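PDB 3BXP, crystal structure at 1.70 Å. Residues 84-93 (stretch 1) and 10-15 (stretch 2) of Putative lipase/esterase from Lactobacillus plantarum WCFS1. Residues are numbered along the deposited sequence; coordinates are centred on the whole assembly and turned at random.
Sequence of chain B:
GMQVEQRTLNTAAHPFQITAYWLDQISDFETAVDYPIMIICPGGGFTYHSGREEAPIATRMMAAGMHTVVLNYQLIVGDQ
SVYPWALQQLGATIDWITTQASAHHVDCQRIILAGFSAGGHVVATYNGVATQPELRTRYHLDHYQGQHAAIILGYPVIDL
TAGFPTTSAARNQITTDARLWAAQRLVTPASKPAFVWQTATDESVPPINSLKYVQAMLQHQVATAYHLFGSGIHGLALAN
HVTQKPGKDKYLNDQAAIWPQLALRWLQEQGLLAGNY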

# COMPACT_ATOMS: atom_id res chain seq x y z
N PRO B 84 7.25 29.73 -5.36
CA PRO B 84 6.38 28.92 -6.22
C PRO B 84 7.08 28.39 -7.45
O PRO B 84 6.50 27.70 -8.28
CB PRO B 84 5.29 29.91 -6.62
CG PRO B 84 6.01 31.18 -6.72
CD PRO B 84 7.03 31.17 -5.59
N TRP B 85 8.36 28.67 -7.53
CA TRP B 85 9.11 28.46 -8.79
C TRP B 85 9.05 27.04 -9.35
O TRP B 85 8.87 26.89 -10.56
CB TRP B 85 10.57 28.90 -8.68
CG TRP B 85 10.70 30.13 -7.80
CD1 TRP B 85 11.30 30.20 -6.57
CD2 TRP B 85 10.14 31.43 -8.03
NE1 TRP B 85 11.13 31.44 -6.03
CE2 TRP B 85 10.46 32.22 -6.92
CE3 TRP B 85 9.42 32.00 -9.10
CZ2 TRP B 85 10.06 33.55 -6.82
CZ3 TRP B 85 9.05 33.34 -9.00
CH2 TRP B 85 9.38 34.10 -7.88
N ALA B 86 9.22 26.02 -8.51
CA ALA B 86 9.24 24.64 -9.00
C ALA B 86 7.94 24.27 -9.73
O ALA B 86 8.00 23.51 -10.68
CB ALA B 86 9.55 23.63 -7.87
N LEU B 87 6.81 24.74 -9.23
CA LEU B 87 5.48 24.48 -9.83
C LEU B 87 5.37 25.08 -11.25
O LEU B 87 4.93 24.42 -12.19
CB LEU B 87 4.36 25.03 -8.94
CG LEU B 87 4.21 24.45 -7.55
CD1 LEU B 87 3.19 25.27 -6.77
CD2 LEU B 87 3.81 22.97 -7.61
N GLN B 88 5.87 26.31 -11.39
CA GLN B 88 5.91 27.04 -12.68
C GLN B 88 6.83 26.33 -13.66
O GLN B 88 6.48 26.12 -14.83
CB GLN B 88 6.28 28.52 -12.44
CG GLN B 88 5.21 29.23 -11.62
CD GLN B 88 5.60 30.55 -10.94
OE1 GLN B 88 6.75 30.90 -10.75
NE2 GLN B 88 4.57 31.27 -10.50
N GLN B 89 7.97 25.85 -13.17
CA GLN B 89 8.94 25.11 -14.01
C GLN B 89 8.39 23.77 -14.49
O GLN B 89 8.62 23.37 -15.61
CB GLN B 89 10.23 24.88 -13.23
CG GLN B 89 10.99 26.13 -12.87
CD GLN B 89 12.12 25.91 -11.86
OE1 GLN B 89 12.13 24.97 -11.04
NE2 GLN B 89 13.11 26.82 -11.91
N LEU B 90 7.66 23.09 -13.62
CA LEU B 90 7.05 21.82 -13.99
C LEU B 90 5.96 22.13 -15.04
O LEU B 90 5.86 21.46 -16.05
CB LEU B 90 6.49 21.13 -12.77
CG LEU B 90 5.76 19.80 -12.93
CD1 LEU B 90 6.46 18.84 -13.94
CD2 LEU B 90 5.57 19.13 -11.56
N GLY B 91 5.17 23.17 -14.81
CA GLY B 91 4.23 23.62 -15.83
C GLY B 91 4.87 24.00 -17.16
O GLY B 91 4.33 23.69 -18.25
N ALA B 92 5.98 24.75 -17.09
CA ALA B 92 6.74 25.15 -18.26
C ALA B 92 7.32 23.92 -19.01
O ALA B 92 7.45 23.93 -20.22
CB ALA B 92 7.84 26.15 -17.90
N THR B 93 7.65 22.87 -18.26
CA THR B 93 8.25 21.65 -18.84
C THR B 93 7.17 20.85 -19.59
O THR B 93 7.41 20.27 -20.69
CB THR B 93 8.95 20.79 -17.74
OG1 THR B 93 9.93 21.57 -17.05
CG2 THR B 93 9.61 19.55 -18.34
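Stretch 2, residues 10-15: NTAAHP

Residues 10-15 form an irregular segment, bent by a tight turn, that lies against one side of the helix beginning at Trp 85. The segment runs against the helix direction: the CA of Thr 11 is nearest the CA of Gln 89, at 6.3 Å, whereas the CA of His 14, three residues later, is nearest the CA of Trp 85, at 6.9 Å, one turn closer to the start of the helix. Together the two stretches bury 366 Å² of surface.

Asn 10 enters in an extended conformation (phi/psi -150/133) with its CA-to-CB bond directed away from the helix, and it makes no contact there. Thr 11 is also extended (-152/149), but its CB points toward the helix. Its methyl CG2 rests on the backbone one turn in, 3.7 Å from Gln 88 O and 3.8 Å from Gln 89 N, and its CB lies 3.8 Å from the CB of Ala 92. Ala 92 CB, which points toward stretch 2, meets Thr 11 in apolar contact, while Thr 11 OG1 is hydrogen-bonded elsewhere in the structure.

A type I' turn from Thr 11 to His 14 then reverses the chain. Ala 12 (55/25) and Ala 13 (63/26) occupy its central positions, both with positive phi, and the turn is closed by a hydrogen bond from His 14 N to Thr 11 O of 2.8 Å. Ala 12 directs its CB toward the helix, 3.3 Å from Gln 88 OE1 and 4.0 Å from Trp 85 CE3. The methyl group offers no hydrogen bond to this carboxamide oxygen, which is buried by the contact without a polar partner in the model. Ala 13, whose CB points sideways, does not reach the helix.

His 14 covers the first residue of the helix. Its ring stacks face to face on the five-membered ring of Trp 85, with centroids 3.6 Å apart and planes inclined by 13°; the closest atoms are His 14 CE1 and Trp 85 CD2, at 3.3 Å. A hydrogen bond of 2.9 Å from His 14 ND1 to Ala 12 O ties the imidazole back to the turn and helps hold it over the indole. The backbone of the same residue is anchored separately: Gln 89 NE2 donates to His 14 O at 2.9 Å with an angle of 160°, the sole hydrogen bond between the stretches. Although the CA-to-CB bond of Gln 89 points sideways, its extended side chain brings the amide to this carbonyl. The CA-to-CB bond of Pro 15 points away from the helix, and the residue's closest approach is that of its O to Gln 89 NE2, at 3.8 Å.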

# COMPACT_ATOMS: atom_id res chain seq x y z
N ASN B 10 13.58 28.37 -19.22
CA ASN B 10 13.41 29.53 -18.33
C ASN B 10 11.95 29.91 -18.27
O ASN B 10 11.24 29.95 -19.29
CB ASN B 10 14.25 30.71 -18.80
CG ASN B 10 14.32 31.86 -17.77
OD1 ASN B 10 13.79 31.77 -16.67
ND2 ASN B 10 15.03 32.93 -18.13
N THR B 11 11.50 30.12 -17.05
CA THR B 11 10.18 30.65 -16.81
C THR B 11 10.26 31.38 -15.49
O THR B 11 11.05 31.00 -14.61
CB THR B 11 9.09 29.51 -16.76
OG1 THR B 11 7.79 30.07 -16.95
CG2 THR B 11 9.12 28.70 -15.44
N ALA B 12 9.45 32.41 -15.34
CA ALA B 12 9.36 33.15 -14.07
C ALA B 12 10.73 33.63 -13.61
O ALA B 12 10.94 33.87 -12.42
CB ALA B 12 8.70 32.28 -13.00
N ALA B 13 11.64 33.81 -14.57
CA ALA B 13 12.98 34.33 -14.32
C ALA B 13 13.75 33.40 -13.42
O ALA B 13 14.66 33.80 -12.71
CB ALA B 13 12.94 35.76 -13.69
N HIS B 14 13.39 32.12 -13.45
CA HIS B 14 14.13 31.10 -12.68
C HIS B 14 14.47 29.97 -13.64
O HIS B 14 13.69 29.01 -13.79
CB HIS B 14 13.30 30.56 -11.53
CG HIS B 14 13.23 31.49 -10.35
ND1 HIS B 14 12.48 32.64 -10.36
CD2 HIS B 14 13.81 31.43 -9.13
CE1 HIS B 14 12.65 33.29 -9.22
NE2 HIS B 14 13.42 32.55 -8.43
N PRO B 15 15.62 30.07 -14.31
CA PRO B 15 16.05 29.05 -15.27
C PRO B 15 16.26 27.72 -14.62
O PRO B 15 16.52 27.67 -13.41
CB PRO B 15 17.39 29.59 -15.76
CG PRO B 15 17.30 31.04 -15.55
CD PRO B 15 16.54 31.23 -14.29